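Local structure of botulinum neurotoxin type C1 (Clostridium botulinum, 3R4S) at residues F310-N315 against I341-Q346; R262-Y265 against Q270-F273; K291-N296 against N353-I358. The protein probably binds neuronal gangliosides through the sialic-acid sites of its heavy-chain receptor-binding region, an interaction on which the cell entry of this neurotoxin depends. All coordinates share one frame; numbering follows the deposited sequence.

Interaction 1 of 3, residues F310-N315 against I341-Q346; sequences FDMTIN and IGLREQ. With SIA (N-acetyl-alpha-neuraminic acid), chain D.
L343 overlaps M312 with both methyl groups and I314 with CD1, crossing both side chains at about a right angle. CD1 of L343 lies 3.9 Å from SD of M312 and equally far from CD1 of I314, while its CD2 meets CB and SD of M312. M312 runs straight from the backbone with CG anti to N (chi1 179°) and bends only at chi3, which sets the sulfur against both leucine methyls. The three apolar side chains pack closely and carry no polar group that burial would strand.

Towards Q346, just past strand 338-345, the chemistry turns polar. D311 and Q346, of the N-acetyl-alpha-neuraminic acid pocket, cross with carboxylate and amide planes 41° apart, OD1 of D311 3.2 Å from NE2 of Q346. OE1 of Q346 takes a hydrogen bond from N5 of the sugar (2.8 Å), and NE2 gives one to a water that donates to OD2 of D311 and O1B of the sugar. N320 and Y309 also bond this sugar; I314 belongs to the N-acetyl-beta-neuraminic acid pocket. OD2 of D311 is 2.7 Å from O1A of the sialic acid: one of the two acids probably holds a proton and donates it, which would fit a raised pKa.

Interaction 2 of 3, residues R262-Y265 against Q270-F273; sequences RYMY and QIVF. With SLB (N-acetyl-beta-neuraminic acid), chain C.
The Y265 ring has O4 of the bound sialic acid over one face, 4.1 Å above the plane and displaced toward the rim, while CG2 of V272 sits at its edge near the ring plane. Its hydroxyl oxygen OH comes to 3.3 Å from C3 of the sugar. The guanidinium of R262 has O of F273 at its edge, and that carbonyl accepts a hydrogen bond from a water. The F273 ring is met obliquely by CE of M264, 3.6 Å from CZ; these two side chains lie alongside each other and point the same way, the bend at chi3 of M264 laying CE against the ring. CG of M264 turns away from its backbone N (chi1 -150°) and comes to 3.5 Å from CG2 of I271.

Backbone bonds hold the two strands antiparallel, as expected of a beta hairpin. Y265 and V272 form the hydrogen-bonded pair: N of Y265 reaches O of V272 at 2.8 Å, and N of V272 reaches O of Y265 at 3.0 Å. M264 and F273 form the neighbouring non-hydrogen-bonded pair, where CA of F273 makes a CA-H...O contact with O of Y263.

Y286, its ring nearly parallel to that of Y265, hydrogen-bonds the sugar. M264 and F273 share one face of the hairpin, Y265 and V272 the other; apolar packing and backbone pairing probably help to set Y265, beside Y286, against the sugar.

Interaction 3 of 3, residues K291-N296 against N353-I358; sequences KRIRGN and NIIFQI. With SIA (N-acetyl-alpha-neuraminic acid), chain D.
I293 and I355 meet through their aliphatic branches: CD1 of I293 reaches across to CG1 of I355 at 3.9 Å and to its CG2 at 4.0 Å, the two side chains crossing at about a right angle. CG1 of I293 is anti to its carbonyl carbon (chi1 -72°) and the chain then extends, which carries CD1 to I355. I355 is buried and I293 partly exposed, where two strands approach, and beta-branched isoleucines suit the place since each offers a broad apolar side.

Next to them, R294 and Q357 approach as two donors. NH2 of R294 stands 3.9 Å from NE2 of Q357, with the guanidinium and amide planes 53° apart, and a water resolves the encounter by accepting from both, at 2.9 Å from NH2 of R294 and 3.2 Å from NE2 of Q357. The water lies in the guanidinium plane, at its edge. The amide is held further by the carbonyl of G305, which takes a hydrogen bond from NE2 of Q357 and a weak one from NH2 of R294.

What positions these side chains is the backbone. I293 and R294 both face I307 in a classic beta bulge, and the chain turns a corner at I293, so that the strands before and after it belong to different sheets or faces. K291, just before the corner, packs on Y309 and D311, hydrogen-bonds OD1 of N249 through NZ, and lies beside the sialic acid.

Within the trefoil-type receptor-binding region the contact joins the segment running on from strand 288-292 to that leading into strand 356-362, both neighbours of strand 307-314 in one antiparallel sheet.

Interactions 1 and 2 are buried, interaction 3 only partly so. Interactions 1 and 2 touch, M312 packing on M264 and L343 on I271, so the hairpin lies against strands 307-314 and 338-345. Interactions 1 and 3 share the sheet through strand 307-314, and D311 packs on K291 beside the same sialic acid; the second sugar is met by Y265 of interaction 2 and by I314 of interaction 1. The chemistry follows the place: backbone pairs hold the hairpin of 262-265 and 270-273, methyls and polar groups divide interaction 1, and interaction 3 differs in pairing two donors through its water. Interactions 2 and 3 do not touch each other.

Interaction 1 of 3, residues F310-N315 against I341-Q346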
loop_
_atom_site.group_PDB
_atom_site.type_symbol
_atom_site.label_atom_id
_atom_site.label_comp_id
_atom_site.label_asym_id
_atom_site.label_seq_id
_atom_site.Cartn_x
_atom_site.Cartn_y
_atom_site.Cartn_z
ATOM N N PHE A 310 6.863 -11.672 -18.615
ATOM C CA PHE A 310 7.319 -12.138 -17.307
ATOM C C PHE A 310 8.309 -13.304 -17.424
ATOM O O PHE A 310 8.067 -14.248 -18.174
ATOM C CB PHE A 310 6.116 -12.593 -16.468
ATOM C CG PHE A 310 5.073 -11.517 -16.248
ATOM C CD1 PHE A 310 5.199 -10.606 -15.205
ATOM C CD2 PHE A 310 3.954 -11.435 -17.073
ATOM C CE1 PHE A 310 4.232 -9.612 -14.998
ATOM C CE2 PHE A 310 2.978 -10.459 -16.869
ATOM C CZ PHE A 310 3.123 -9.539 -15.832
ATOM N N ASP A 311 9.398 -13.241 -16.657
ATOM C CA ASP A 311 10.351 -14.345 -16.527
ATOM C C ASP A 311 10.171 -15.060 -15.206
ATOM O O ASP A 311 9.874 -14.434 -14.184
ATOM C CB ASP A 311 11.785 -13.830 -16.574
ATOM C CG ASP A 311 12.172 -13.328 -17.934
ATOM O OD1 ASP A 311 11.512 -13.727 -18.921
ATOM O OD2 ASP A 311 13.131 -12.533 -18.013
ATOM N N MET A 312 10.353 -16.378 -15.233
ATOM C CA MET A 312 10.435 -17.179 -14.023
ATOM C C MET A 312 11.610 -18.168 -14.125
ATOM O O MET A 312 11.774 -18.864 -15.131
ATOM C CB MET A 312 9.129 -17.929 -13.779
ATOM C CG MET A 312 9.148 -18.809 -12.538
ATOM S SD MET A 312 7.606 -19.702 -12.299
ATOM C CE MET A 312 6.492 -18.369 -11.833
ATOM N N THR A 313 12.440 -18.214 -13.091
ATOM C CA THR A 313 13.579 -19.127 -13.093
ATOM C C THR A 313 13.323 -20.304 -12.159
ATOM O O THR A 313 12.999 -20.124 -10.983
ATOM C CB THR A 313 14.881 -18.409 -12.702
ATOM O OG1 THR A 313 15.254 -17.502 -13.748
ATOM C CG2 THR A 313 16.005 -19.412 -12.497
ATOM N N ILE A 314 13.445 -21.509 -12.700
ATOM C CA ILE A 314 13.315 -22.728 -11.909
ATOM C C ILE A 314 14.516 -23.636 -12.175
ATOM O O ILE A 314 14.869 -23.883 -13.333
ATOM C CB ILE A 314 12.040 -23.491 -12.269
ATOM C CG1 ILE A 314 10.816 -22.600 -12.060
ATOM C CG2 ILE A 314 11.941 -24.777 -11.454
ATOM C CD1 ILE A 314 9.532 -23.216 -12.560
ATOM N N ASN A 315 15.145 -24.120 -11.107
ATOM C CA ASN A 315 16.318 -24.986 -11.229
ATOM C C ASN A 315 17.332 -24.422 -12.217
ATOM O O ASN A 315 17.838 -25.138 -13.085
ATOM C CB ASN A 315 15.903 -26.408 -11.628
ATOM C CG ASN A 315 15.029 -27.078 -10.573
ATOM O OD1 ASN A 315 14.148 -27.881 -10.894
ATOM N ND2 ASN A 315 15.264 -26.741 -9.305
ATOM N N ILE A 341 -2.057 -20.151 -18.530
ATOM C CA ILE A 341 -0.740 -19.531 -18.596
ATOM C C ILE A 341 0.277 -20.536 -18.072
ATOM O O ILE A 341 0.135 -21.068 -16.972
ATOM C CB ILE A 341 -0.664 -18.225 -17.777
ATOM C CG1 ILE A 341 -1.609 -17.170 -18.377
ATOM C CG2 ILE A 341 0.774 -17.721 -17.733
ATOM C CD1 ILE A 341 -1.756 -15.891 -17.545
ATOM N N GLY A 342 1.285 -20.827 -18.877
ATOM C CA GLY A 342 2.296 -21.778 -18.466
ATOM C C GLY A 342 3.673 -21.209 -18.691
ATOM O O GLY A 342 3.836 -19.984 -18.798
ATOM N N LEU A 343 4.673 -22.081 -18.744
ATOM C CA LEU A 343 6.056 -21.646 -18.890
ATOM C C LEU A 343 6.726 -22.265 -20.110
ATOM O O LEU A 343 6.602 -23.463 -20.362
ATOM C CB LEU A 343 6.856 -21.979 -17.628
ATOM C CG LEU A 343 6.304 -21.432 -16.310
ATOM C CD1 LEU A 343 6.815 -22.248 -15.133
ATOM C CD2 LEU A 343 6.665 -19.962 -16.145
ATOM N N ARG A 344 7.440 -21.434 -20.861
ATOM C CA ARG A 344 8.172 -21.888 -22.035
ATOM C C ARG A 344 9.594 -21.347 -22.013
ATOM O O ARG A 344 9.864 -20.271 -21.474
ATOM C CB ARG A 344 7.480 -21.437 -23.315
ATOM C CG ARG A 344 7.432 -19.925 -23.462
ATOM C CD ARG A 344 6.941 -19.509 -24.836
ATOM N NE ARG A 344 7.871 -19.915 -25.886
ATOM C CZ ARG A 344 7.705 -19.633 -27.175
ATOM N NH1 ARG A 344 6.644 -18.939 -27.575
ATOM N NH2 ARG A 344 8.602 -20.037 -28.065
ATOM N N GLU A 345 10.504 -22.102 -22.615
ATOM C CA GLU A 345 11.895 -21.700 -22.692
ATOM C C GLU A 345 12.028 -20.386 -23.426
ATOM O O GLU A 345 11.354 -20.155 -24.429
ATOM C CB GLU A 345 12.721 -22.772 -23.410
ATOM C CG GLU A 345 12.919 -24.037 -22.603
ATOM C CD GLU A 345 13.764 -25.052 -23.343
ATOM O OE1 GLU A 345 14.701 -24.637 -24.060
ATOM O OE2 GLU A 345 13.485 -26.261 -23.212
ATOM N N GLN A 346 12.913 -19.533 -22.925
ATOM C CA GLN A 346 13.178 -18.252 -23.559
ATOM C C GLN A 346 13.756 -18.458 -24.950
ATOM O O GLN A 346 14.405 -19.466 -25.214
ATOM C CB GLN A 346 14.145 -17.430 -22.712
ATOM C CG GLN A 346 13.593 -17.054 -21.356
ATOM C CD GLN A 346 14.522 -16.139 -20.592
ATOM O OE1 GLN A 346 15.666 -15.928 -20.995
ATOM N NE2 GLN A 346 14.037 -15.588 -19.481
HETATM C C1 SIA D . 15.407 -11.765 -20.377
HETATM C C2 SIA D . 16.088 -11.289 -21.642
HETATM C C3 SIA D . 17.568 -11.674 -21.664
HETATM C C4 SIA D . 17.817 -13.134 -21.999
HETATM C C5 SIA D . 17.006 -13.543 -23.215
HETATM C C6 SIA D . 15.537 -13.226 -22.956
HETATM C C7 SIA D . 14.612 -13.657 -24.090
HETATM C C8 SIA D . 13.168 -13.279 -23.765
HETATM C C9 SIA D . 12.200 -13.937 -24.743
HETATM C C10 SIA D . 17.577 -15.607 -24.339
HETATM C C11 SIA D . 17.631 -17.111 -24.279
HETATM N N5 SIA D . 17.102 -14.992 -23.253
HETATM O O1A SIA D . 14.156 -11.907 -20.400
HETATM O O1B SIA D . 16.097 -11.989 -19.353
HETATM O O2 SIA D . 15.970 -9.862 -21.681
HETATM O O4 SIA D . 19.205 -13.330 -22.282
HETATM O O6 SIA D . 15.382 -11.818 -22.766
HETATM O O7 SIA D . 15.000 -12.990 -25.299
HETATM O O8 SIA D . 12.844 -13.665 -22.414
HETATM O O9 SIA D . 12.132 -15.327 -24.412
HETATM O O10 SIA D . 17.942 -14.982 -25.325
HETATM O O HOH W 1 15.822 -14.187 -17.921
#

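Interaction 2 of 3, residues R262-Y265 against Q270-F273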
loop_
_atom_site.group_PDB
_atom_site.type_symbol
_atom_site.label_atom_id
_atom_site.label_comp_id
_atom_site.label_asym_id
_atom_site.label_seq_id
_atom_site.Cartn_x
_atom_site.Cartn_y
_atom_site.Cartn_z
ATOM N N ARG A 262 -2.219 -18.512 -1.333
ATOM C CA ARG A 262 -1.597 -19.419 -2.302
ATOM C C ARG A 262 -0.298 -18.841 -2.846
ATOM O O ARG A 262 -0.221 -17.653 -3.182
ATOM C CB ARG A 262 -2.523 -19.688 -3.483
ATOM C CG ARG A 262 -3.910 -20.190 -3.128
ATOM C CD ARG A 262 -3.865 -21.534 -2.455
ATOM N NE ARG A 262 -4.939 -22.397 -2.932
ATOM C CZ ARG A 262 -6.194 -22.344 -2.495
ATOM N NH1 ARG A 262 -6.554 -21.456 -1.563
ATOM N NH2 ARG A 262 -7.089 -23.181 -2.995
ATOM N N TYR A 263 0.723 -19.684 -2.954
ATOM C CA TYR A 263 1.954 -19.280 -3.614
ATOM C C TYR A 263 2.060 -19.935 -4.985
ATOM O O TYR A 263 1.325 -20.875 -5.312
ATOM C CB TYR A 263 3.182 -19.608 -2.762
ATOM C CG TYR A 263 3.447 -21.089 -2.612
ATOM C CD1 TYR A 263 4.135 -21.792 -3.597
ATOM C CD2 TYR A 263 3.014 -21.785 -1.483
ATOM C CE1 TYR A 263 4.383 -23.149 -3.467
ATOM C CE2 TYR A 263 3.259 -23.144 -1.337
ATOM C CZ TYR A 263 3.943 -23.822 -2.335
ATOM O OH TYR A 263 4.185 -25.174 -2.195
ATOM N N MET A 264 2.985 -19.422 -5.787
ATOM C CA MET A 264 3.123 -19.839 -7.167
ATOM C C MET A 264 4.101 -21.007 -7.272
ATOM O O MET A 264 5.217 -20.955 -6.747
ATOM C CB MET A 264 3.593 -18.656 -8.014
ATOM C CG MET A 264 3.129 -18.703 -9.431
ATOM S SD MET A 264 3.442 -17.177 -10.337
ATOM C CE MET A 264 1.778 -16.500 -10.353
ATOM N N TYR A 265 3.667 -22.068 -7.939
ATOM C CA TYR A 265 4.527 -23.219 -8.144
ATOM C C TYR A 265 4.450 -23.652 -9.605
ATOM O O TYR A 265 3.813 -22.985 -10.420
ATOM C CB TYR A 265 4.127 -24.357 -7.210
ATOM C CG TYR A 265 5.205 -25.398 -7.044
ATOM C CD1 TYR A 265 6.505 -25.029 -6.710
ATOM C CD2 TYR A 265 4.927 -26.742 -7.216
ATOM C CE1 TYR A 265 7.497 -25.974 -6.558
ATOM C CE2 TYR A 265 5.911 -27.694 -7.071
ATOM C CZ TYR A 265 7.198 -27.304 -6.739
ATOM O OH TYR A 265 8.189 -28.257 -6.587
ATOM N N GLN A 270 3.396 -26.183 -16.329
ATOM C CA GLN A 270 2.135 -25.528 -16.022
ATOM C C GLN A 270 2.253 -24.878 -14.648
ATOM O O GLN A 270 2.542 -25.553 -13.659
ATOM C CB GLN A 270 0.978 -26.521 -16.020
ATOM C CG GLN A 270 -0.362 -25.897 -15.613
ATOM C CD GLN A 270 -0.664 -24.625 -16.400
ATOM O OE1 GLN A 270 -0.881 -23.551 -15.825
ATOM N NE2 GLN A 270 -0.653 -24.736 -17.718
ATOM N N ILE A 271 2.042 -23.566 -14.581
ATOM C CA ILE A 271 2.011 -22.888 -13.283
ATOM C C ILE A 271 0.787 -23.326 -12.507
ATOM O O ILE A 271 -0.306 -23.454 -13.070
ATOM C CB ILE A 271 1.997 -21.365 -13.430
ATOM C CG1 ILE A 271 3.278 -20.906 -14.122
ATOM C CG2 ILE A 271 1.855 -20.707 -12.059
ATOM C CD1 ILE A 271 3.298 -19.429 -14.445
ATOM N N VAL A 272 0.983 -23.583 -11.220
ATOM C CA VAL A 272 -0.112 -23.978 -10.343
ATOM C C VAL A 272 0.009 -23.232 -9.024
ATOM O O VAL A 272 1.094 -22.790 -8.652
ATOM C CB VAL A 272 -0.099 -25.503 -10.061
ATOM C CG1 VAL A 272 -0.156 -26.279 -11.366
ATOM C CG2 VAL A 272 1.147 -25.892 -9.263
ATOM N N PHE A 273 -1.104 -23.099 -8.317
ATOM C CA PHE A 273 -1.096 -22.411 -7.039
ATOM C C PHE A 273 -1.252 -23.391 -5.887
ATOM O O PHE A 273 -2.213 -24.158 -5.838
ATOM C CB PHE A 273 -2.192 -21.341 -6.999
ATOM C CG PHE A 273 -1.936 -20.181 -7.922
ATOM C CD1 PHE A 273 -1.177 -19.099 -7.507
ATOM C CD2 PHE A 273 -2.450 -20.177 -9.205
ATOM C CE1 PHE A 273 -0.937 -18.027 -8.362
ATOM C CE2 PHE A 273 -2.214 -19.109 -10.070
ATOM C CZ PHE A 273 -1.457 -18.035 -9.647
HETATM C C1 SLB C . 9.181 -31.364 -8.849
HETATM C C2 SLB C . 9.641 -30.393 -9.903
HETATM C C3 SLB C . 8.976 -29.034 -9.655
HETATM C C4 SLB C . 9.306 -28.051 -10.774
HETATM C C5 SLB C . 8.853 -28.637 -12.092
HETATM C C6 SLB C . 9.527 -29.995 -12.310
HETATM C C7 SLB C . 8.940 -30.623 -13.565
HETATM C C8 SLB C . 9.746 -31.861 -13.990
HETATM C C9 SLB C . 9.203 -32.471 -15.279
HETATM C C10 SLB C . 8.693 -27.248 -14.109
HETATM C C11 SLB C . 9.469 -26.388 -15.059
HETATM N N5 SLB C . 9.416 -27.768 -13.117
HETATM O O1A SLB C . 8.034 -31.865 -8.918
HETATM O O1B SLB C . 9.976 -31.617 -7.916
HETATM O O2 SLB C . 11.059 -30.259 -9.767
HETATM O O4 SLB C . 8.630 -26.806 -10.566
HETATM O O6 SLB C . 9.338 -30.908 -11.210
HETATM O O7 SLB C . 7.578 -30.971 -13.251
HETATM O O8 SLB C . 11.129 -31.522 -14.171
HETATM O O9 SLB C . 8.103 -33.325 -14.942
HETATM O O10 SLB C . 7.489 -27.448 -14.239
HETATM O O HOH W 2 -4.307 -24.554 -4.010
#

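Interaction 3 of 3, residues K291-N296 against N353-I358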
loop_
_atom_site.group_PDB
_atom_site.type_symbol
_atom_site.label_atom_id
_atom_site.label_comp_id
_atom_site.label_asym_id
_atom_site.label_seq_id
_atom_site.Cartn_x
_atom_site.Cartn_y
_atom_site.Cartn_z
ATOM N N LYS A 291 9.666 -7.843 -17.290
ATOM C CA LYS A 291 10.572 -7.286 -18.300
ATOM C C LYS A 291 9.829 -6.332 -19.222
ATOM O O LYS A 291 8.754 -6.652 -19.731
ATOM C CB LYS A 291 11.218 -8.395 -19.142
ATOM C CG LYS A 291 11.833 -9.513 -18.325
ATOM C CD LYS A 291 13.029 -9.039 -17.510
ATOM C CE LYS A 291 14.185 -8.593 -18.406
ATOM N NZ LYS A 291 15.379 -8.159 -17.595
ATOM N N ARG A 292 10.422 -5.172 -19.466
ATOM C CA ARG A 292 9.776 -4.154 -20.282
ATOM C C ARG A 292 9.946 -4.382 -21.785
ATOM O O ARG A 292 11.027 -4.711 -22.262
ATOM C CB ARG A 292 10.300 -2.769 -19.910
ATOM C CG ARG A 292 9.544 -1.611 -20.588
ATOM C CD ARG A 292 10.118 -0.247 -20.166
ATOM N NE ARG A 292 11.509 -0.117 -20.583
ATOM C CZ ARG A 292 12.488 0.384 -19.834
ATOM N NH1 ARG A 292 12.248 0.819 -18.600
ATOM N NH2 ARG A 292 13.719 0.446 -20.323
ATOM N N ILE A 293 8.860 -4.205 -22.524
ATOM C CA ILE A 293 8.907 -4.194 -23.979
ATOM C C ILE A 293 8.723 -2.757 -24.451
ATOM O O ILE A 293 9.492 -2.261 -25.269
ATOM C CB ILE A 293 7.810 -5.077 -24.587
ATOM C CG1 ILE A 293 8.139 -6.561 -24.372
ATOM C CG2 ILE A 293 7.643 -4.779 -26.073
ATOM C CD1 ILE A 293 7.009 -7.483 -24.779
ATOM N N ARG A 294 7.705 -2.087 -23.909
ATOM C CA ARG A 294 7.454 -0.677 -24.214
ATOM C C ARG A 294 7.055 0.096 -22.956
ATOM O O ARG A 294 6.138 -0.305 -22.226
ATOM C CB ARG A 294 6.361 -0.537 -25.277
ATOM C CG ARG A 294 6.201 0.886 -25.805
ATOM C CD ARG A 294 4.881 1.062 -26.536
ATOM N NE ARG A 294 3.767 1.165 -25.596
ATOM C CZ ARG A 294 2.482 1.101 -25.943
ATOM N NH1 ARG A 294 2.139 0.915 -27.214
ATOM N NH2 ARG A 294 1.537 1.213 -25.014
ATOM N N GLY A 295 7.745 1.201 -22.703
ATOM C CA GLY A 295 7.434 2.059 -21.575
ATOM C C GLY A 295 8.395 3.231 -21.502
ATOM O O GLY A 295 9.138 3.496 -22.448
ATOM N N ASN A 296 8.378 3.929 -20.373
ATOM C CA ASN A 296 9.232 5.087 -20.153
ATOM C C ASN A 296 10.650 4.631 -19.844
ATOM O O ASN A 296 10.925 4.105 -18.768
ATOM C CB ASN A 296 8.668 5.939 -19.008
ATOM C CG ASN A 296 9.362 7.282 -18.872
ATOM O OD1 ASN A 296 10.547 7.428 -19.193
ATOM N ND2 ASN A 296 8.623 8.276 -18.386
ATOM N N ASN A 353 3.020 -14.812 -27.830
ATOM C CA ASN A 353 2.276 -15.450 -26.746
ATOM C C ASN A 353 2.828 -15.193 -25.345
ATOM O O ASN A 353 2.256 -15.664 -24.360
ATOM C CB ASN A 353 2.034 -16.949 -26.998
ATOM C CG ASN A 353 3.320 -17.766 -27.054
ATOM O OD1 ASN A 353 4.382 -17.315 -26.625
ATOM N ND2 ASN A 353 3.220 -18.988 -27.589
ATOM N N ILE A 354 3.907 -14.428 -25.236
ATOM C CA ILE A 354 4.372 -14.029 -23.900
ATOM C C ILE A 354 4.054 -12.571 -23.574
ATOM O O ILE A 354 4.337 -12.103 -22.465
ATOM C CB ILE A 354 5.884 -14.219 -23.706
ATOM C CG1 ILE A 354 6.652 -13.119 -24.448
ATOM C CG2 ILE A 354 6.318 -15.645 -24.104
ATOM C CD1 ILE A 354 8.124 -13.093 -24.122
ATOM N N ILE A 355 3.451 -11.862 -24.523
ATOM C CA ILE A 355 3.280 -10.412 -24.393
ATOM C C ILE A 355 2.010 -9.995 -23.640
ATOM O O ILE A 355 0.907 -10.450 -23.958
ATOM C CB ILE A 355 3.344 -9.712 -25.774
ATOM C CG1 ILE A 355 4.657 -10.062 -26.487
ATOM C CG2 ILE A 355 3.205 -8.195 -25.626
ATOM C CD1 ILE A 355 4.773 -9.449 -27.871
ATOM N N PHE A 356 2.184 -9.144 -22.629
ATOM C CA PHE A 356 1.062 -8.624 -21.842
ATOM C C PHE A 356 1.101 -7.096 -21.717
ATOM O O PHE A 356 2.142 -6.457 -21.970
ATOM C CB PHE A 356 1.033 -9.265 -20.451
ATOM C CG PHE A 356 0.780 -10.750 -20.481
ATOM C CD1 PHE A 356 -0.516 -11.241 -20.479
ATOM C CD2 PHE A 356 1.841 -11.650 -20.542
ATOM C CE1 PHE A 356 -0.763 -12.606 -20.521
ATOM C CE2 PHE A 356 1.606 -13.013 -20.584
ATOM C CZ PHE A 356 0.303 -13.498 -20.575
ATOM N N GLN A 357 -0.041 -6.514 -21.348
ATOM C CA GLN A 357 -0.116 -5.079 -21.038
ATOM C C GLN A 357 -0.685 -4.911 -19.637
ATOM O O GLN A 357 -1.669 -5.564 -19.285
ATOM C CB GLN A 357 -1.000 -4.341 -22.042
ATOM C CG GLN A 357 -1.080 -2.820 -21.788
ATOM C CD GLN A 357 -1.870 -2.067 -22.859
ATOM O OE1 GLN A 357 -3.068 -2.282 -23.025
ATOM N NE2 GLN A 357 -1.201 -1.155 -23.567
ATOM N N ILE A 358 -0.062 -4.046 -18.839
ATOM C CA ILE A 358 -0.454 -3.870 -17.439
ATOM C C ILE A 358 -1.231 -2.571 -17.191
ATOM O O ILE A 358 -1.042 -1.586 -17.897
ATOM C CB ILE A 358 0.761 -3.966 -16.483
ATOM C CG1 ILE A 358 0.288 -4.242 -15.057
ATOM C CG2 ILE A 358 1.632 -2.692 -16.572
ATOM C CD1 ILE A 358 1.372 -4.823 -14.155
HETATM C C1 SIA D . 15.407 -11.765 -20.377
HETATM C C2 SIA D . 16.088 -11.289 -21.642
HETATM C C3 SIA D . 17.568 -11.674 -21.664
HETATM C C4 SIA D . 17.817 -13.134 -21.999
HETATM C C5 SIA D . 17.006 -13.543 -23.215
HETATM C C6 SIA D . 15.537 -13.226 -22.956
HETATM C C7 SIA D . 14.612 -13.657 -24.090
HETATM C C8 SIA D . 13.168 -13.279 -23.765
HETATM C C9 SIA D . 12.200 -13.937 -24.743
HETATM C C10 SIA D . 17.577 -15.607 -24.339
HETATM C C11 SIA D . 17.631 -17.111 -24.279
HETATM N N5 SIA D . 17.102 -14.992 -23.253
HETATM O O1A SIA D . 14.156 -11.907 -20.400
HETATM O O1B SIA D . 16.097 -11.989 -19.353
HETATM O O2 SIA D . 15.970 -9.862 -21.681
HETATM O O4 SIA D . 19.205 -13.330 -22.282
HETATM O O6 SIA D . 15.382 -11.818 -22.766
HETATM O O7 SIA D . 15.000 -12.990 -25.299
HETATM O O8 SIA D . 12.844 -13.665 -22.414
HETATM O O9 SIA D . 12.132 -15.327 -24.412
HETATM O O10 SIA D . 17.942 -14.982 -25.325
HETATM O O HOH W 3 -1.217 0.946 -26.020
#